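Local structure of 2-oxoadipate dioxygenase/decarboxylase (Pseudomonas putida, 6W1G) at residues V7-A19 against A115-R127. The protein catalyses the iron(II)-dependent decarboxylation and hydroxylation of 2-oxoadipate to D-2-hydroxyglutarate, using molecular oxygen, in D-lysine catabolism. Residues are numbered along the deposited sequence; the frame is centred on the assembly and turned at random.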
# COMPACT_ATOMS: atom_id res chain seq x y z
N VAL A 7 5.59 -10.76 -22.29
CA VAL A 7 4.45 -10.86 -21.37
C VAL A 7 4.14 -9.47 -20.82
O VAL A 7 4.98 -8.59 -20.78
CB VAL A 7 4.68 -11.88 -20.24
CG1 VAL A 7 4.86 -13.27 -20.83
CG2 VAL A 7 5.85 -11.53 -19.42
N SER A 8 2.91 -9.28 -20.40
CA SER A 8 2.53 -7.96 -19.92
C SER A 8 3.27 -7.69 -18.61
O SER A 8 3.40 -8.60 -17.75
CB SER A 8 1.05 -7.91 -19.68
OG SER A 8 0.73 -8.70 -18.60
N PRO A 9 3.69 -6.45 -18.38
CA PRO A 9 4.23 -6.12 -17.06
C PRO A 9 3.25 -6.44 -15.93
O PRO A 9 3.68 -6.83 -14.84
CB PRO A 9 4.49 -4.62 -17.18
CG PRO A 9 4.78 -4.43 -18.65
CD PRO A 9 3.86 -5.35 -19.35
N ASP A 10 1.95 -6.28 -16.17
CA ASP A 10 0.97 -6.60 -15.12
C ASP A 10 1.03 -8.07 -14.73
O ASP A 10 0.89 -8.42 -13.55
CB ASP A 10 -0.45 -6.27 -15.61
CG ASP A 10 -0.68 -4.80 -15.86
OD1 ASP A 10 -0.09 -3.92 -15.19
OD2 ASP A 10 -1.51 -4.52 -16.74
N SER A 11 1.27 -8.95 -15.70
CA SER A 11 1.37 -10.38 -15.40
C SER A 11 2.61 -10.68 -14.59
O SER A 11 2.60 -11.54 -13.70
CB SER A 11 1.31 -11.22 -16.66
OG SER A 11 2.49 -11.14 -17.43
N ILE A 12 3.73 -10.02 -14.91
CA ILE A 12 4.94 -10.19 -14.11
C ILE A 12 4.70 -9.73 -12.67
O ILE A 12 5.11 -10.41 -11.72
CB ILE A 12 6.13 -9.44 -14.71
CG1 ILE A 12 6.32 -9.81 -16.19
CG2 ILE A 12 7.41 -9.77 -13.97
CD1 ILE A 12 7.51 -9.09 -16.87
N ARG A 13 4.02 -8.59 -12.49
CA ARG A 13 3.70 -8.10 -11.16
C ARG A 13 2.87 -9.12 -10.38
O ARG A 13 3.14 -9.39 -9.21
CB ARG A 13 2.97 -6.77 -11.26
CG ARG A 13 2.71 -6.13 -9.93
CD ARG A 13 2.17 -4.72 -10.01
NE ARG A 13 0.90 -4.65 -10.67
CZ ARG A 13 0.64 -4.29 -11.93
NH1 ARG A 13 1.60 -3.96 -12.77
NH2 ARG A 13 -0.61 -4.29 -12.35
N ALA A 14 1.84 -9.70 -11.02
CA ALA A 14 1.02 -10.69 -10.30
C ALA A 14 1.85 -11.88 -9.89
O ALA A 14 1.72 -12.40 -8.77
CB ALA A 14 -0.14 -11.12 -11.19
N GLN A 15 2.73 -12.35 -10.79
CA GLN A 15 3.59 -13.48 -10.47
C GLN A 15 4.57 -13.16 -9.35
O GLN A 15 4.83 -13.99 -8.46
CB GLN A 15 4.34 -13.90 -11.73
CG GLN A 15 3.47 -14.63 -12.72
CD GLN A 15 4.15 -14.87 -14.03
OE1 GLN A 15 5.25 -14.37 -14.28
NE2 GLN A 15 3.50 -15.62 -14.90
N PHE A 16 5.12 -11.95 -9.36
CA PHE A 16 6.04 -11.53 -8.32
C PHE A 16 5.35 -11.44 -6.97
O PHE A 16 5.87 -11.93 -5.96
CB PHE A 16 6.67 -10.18 -8.70
CG PHE A 16 7.64 -9.64 -7.69
CD1 PHE A 16 8.93 -10.12 -7.61
CD2 PHE A 16 7.26 -8.66 -6.81
CE1 PHE A 16 9.83 -9.63 -6.67
CE2 PHE A 16 8.16 -8.18 -5.87
CZ PHE A 16 9.44 -8.67 -5.80
N SER A 17 4.15 -10.84 -6.94
CA SER A 17 3.40 -10.75 -5.69
C SER A 17 3.15 -12.15 -5.13
O SER A 17 3.29 -12.42 -3.93
CB SER A 17 2.11 -10.04 -5.94
OG SER A 17 1.34 -9.99 -4.76
N ALA A 18 2.72 -13.08 -6.00
CA ALA A 18 2.44 -14.44 -5.54
C ALA A 18 3.69 -15.14 -5.03
O ALA A 18 3.66 -15.84 -4.00
CB ALA A 18 1.82 -15.26 -6.67
N ALA A 19 4.82 -14.95 -5.73
CA ALA A 19 6.08 -15.57 -5.29
C ALA A 19 6.55 -14.96 -3.98
O ALA A 19 7.09 -15.68 -3.12
CB ALA A 19 7.14 -15.45 -6.38
N ALA A 115 1.11 0.04 -9.85
CA ALA A 115 0.48 0.40 -11.11
C ALA A 115 -0.49 1.55 -10.85
O ALA A 115 -0.89 1.84 -9.74
CB ALA A 115 -0.23 -0.80 -11.67
N VAL A 116 -0.86 2.21 -11.94
CA VAL A 116 -1.59 3.48 -11.83
C VAL A 116 -2.98 3.49 -12.46
O VAL A 116 -3.80 4.36 -12.12
CB VAL A 116 -0.74 4.66 -12.32
CG1 VAL A 116 0.58 4.75 -11.53
CG2 VAL A 116 -0.56 4.60 -13.82
N HIS A 117 -3.28 2.58 -13.34
CA HIS A 117 -4.51 2.59 -14.12
C HIS A 117 -5.38 1.47 -13.58
O HIS A 117 -4.86 0.38 -13.29
CB HIS A 117 -4.16 2.36 -15.57
CG HIS A 117 -5.28 2.43 -16.52
ND1 HIS A 117 -6.26 1.46 -16.61
CD2 HIS A 117 -5.53 3.30 -17.53
CE1 HIS A 117 -7.05 1.73 -17.63
NE2 HIS A 117 -6.62 2.85 -18.21
N GLU A 118 -6.68 1.72 -13.47
CA GLU A 118 -7.60 0.72 -12.92
C GLU A 118 -7.54 -0.63 -13.60
O GLU A 118 -7.74 -1.65 -12.93
CB GLU A 118 -9.04 1.24 -12.94
CG GLU A 118 -9.58 1.66 -14.31
CD GLU A 118 -9.18 3.06 -14.77
OE1 GLU A 118 -8.45 3.77 -14.08
OE2 GLU A 118 -9.56 3.44 -15.90
N GLN A 119 -7.30 -0.69 -14.91
CA GLN A 119 -7.25 -2.00 -15.55
C GLN A 119 -5.98 -2.75 -15.15
O GLN A 119 -6.00 -3.96 -14.97
CB GLN A 119 -7.34 -1.88 -17.06
CG GLN A 119 -7.28 -3.25 -17.79
CD GLN A 119 -8.23 -4.33 -17.22
OE1 GLN A 119 -9.38 -4.05 -16.89
NE2 GLN A 119 -7.73 -5.58 -17.12
N SER A 120 -4.87 -2.05 -15.04
CA SER A 120 -3.64 -2.66 -14.56
C SER A 120 -3.81 -3.14 -13.12
O SER A 120 -3.40 -4.26 -12.77
CB SER A 120 -2.49 -1.68 -14.61
OG SER A 120 -2.38 -1.03 -15.84
N LEU A 121 -4.39 -2.28 -12.27
CA LEU A 121 -4.63 -2.59 -10.87
C LEU A 121 -5.52 -3.81 -10.75
O LEU A 121 -5.40 -4.59 -9.80
CB LEU A 121 -5.21 -1.37 -10.18
CG LEU A 121 -4.25 -0.21 -10.06
CD1 LEU A 121 -4.92 1.12 -9.84
CD2 LEU A 121 -3.28 -0.48 -8.92
N HIS A 122 -6.45 -3.96 -11.68
CA HIS A 122 -7.33 -5.11 -11.68
C HIS A 122 -6.57 -6.39 -11.84
O HIS A 122 -6.88 -7.40 -11.20
CB HIS A 122 -8.35 -4.91 -12.78
CG HIS A 122 -9.32 -6.02 -12.91
ND1 HIS A 122 -10.42 -6.14 -12.09
CD2 HIS A 122 -9.34 -7.09 -13.74
CE1 HIS A 122 -11.11 -7.20 -12.44
NE2 HIS A 122 -10.46 -7.83 -13.40
N VAL A 123 -5.61 -6.41 -12.76
CA VAL A 123 -4.77 -7.59 -12.96
C VAL A 123 -3.90 -7.86 -11.72
O VAL A 123 -3.79 -9.01 -11.27
CB VAL A 123 -3.92 -7.46 -14.23
CG1 VAL A 123 -2.97 -8.68 -14.36
CG2 VAL A 123 -4.82 -7.32 -15.43
N SER A 124 -3.33 -6.82 -11.14
CA SER A 124 -2.63 -6.94 -9.87
C SER A 124 -2.50 -5.60 -9.20
O SER A 124 -1.84 -4.70 -9.77
CB SER A 124 -1.23 -7.53 -10.01
OG SER A 124 -0.58 -7.52 -8.73
N PRO A 125 -3.01 -5.44 -7.97
CA PRO A 125 -2.86 -4.18 -7.27
C PRO A 125 -1.67 -4.17 -6.31
O PRO A 125 -1.59 -3.33 -5.41
CB PRO A 125 -4.16 -4.08 -6.47
CG PRO A 125 -4.39 -5.50 -6.09
CD PRO A 125 -4.00 -6.32 -7.31
N PHE A 126 -0.72 -5.08 -6.52
CA PHE A 126 0.45 -5.15 -5.64
C PHE A 126 1.16 -3.81 -5.58
O PHE A 126 1.42 -3.18 -6.61
CB PHE A 126 1.39 -6.23 -6.15
CG PHE A 126 2.55 -6.51 -5.28
CD1 PHE A 126 2.37 -6.96 -3.98
CD2 PHE A 126 3.84 -6.36 -5.76
CE1 PHE A 126 3.47 -7.25 -3.17
CE2 PHE A 126 4.93 -6.68 -4.98
CZ PHE A 126 4.74 -7.12 -3.68
N ARG A 127 1.55 -3.43 -4.37
CA ARG A 127 2.35 -2.22 -4.15
C ARG A 127 3.49 -2.56 -3.22
O ARG A 127 3.37 -3.46 -2.41
CB ARG A 127 1.63 -1.04 -3.45
CG ARG A 127 0.23 -0.78 -3.77
CD ARG A 127 -0.67 -1.35 -2.70
NE ARG A 127 -2.02 -1.09 -3.05
CZ ARG A 127 -3.05 -1.91 -2.81
NH1 ARG A 127 -4.25 -1.63 -3.19
NH2 ARG A 127 -2.85 -3.06 -2.14
O HOH W 1 -2.20 -2.48 -17.92
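Arg13 and Ala14 bring helix 9-19 against the C-terminal end of helix 118-123, the two axes passing 9.3 Å apart at 35°, with Ala14 CA 5.3 Å from Ser124 CA. Arg13, CG anti to the backbone N (chi1 -175°), bends at chi3, turning its guanidinium edge to Ser124 O where helix 118-123 ends. NE and NH2 both donate to that oxygen: NH2, at 2.9 Å, lies on a carbonyl lone pair, whereas NE stands above the carbonyl plane. NH1 and NH2 also grip Asp10 OD1 end-on, a salt bridge within the helix, and Ala115 CB covers one guanidinium face. A leucine here would probably leave Ser124 O without its two donors and the Asp10 carboxylate without its charged mate. Asp10 CB packs on Val123 CG1 (3.7 Å), and a water joins Asp10 OD2 to Ser120 OG. Further along, Ser17 CB makes a CH-pi contact over the Phe126 ring, 3.9 Å from its centroid, while Phe126 CE2 meets the edge of the Phe16 ring. Met91 O, just after helix 78-90, accepts from Arg13 NH1, and Arg69, on strand 69-75, bonds Ser17 OG. The N-terminal helix packs against the connection between strands 108-114 and 127-133.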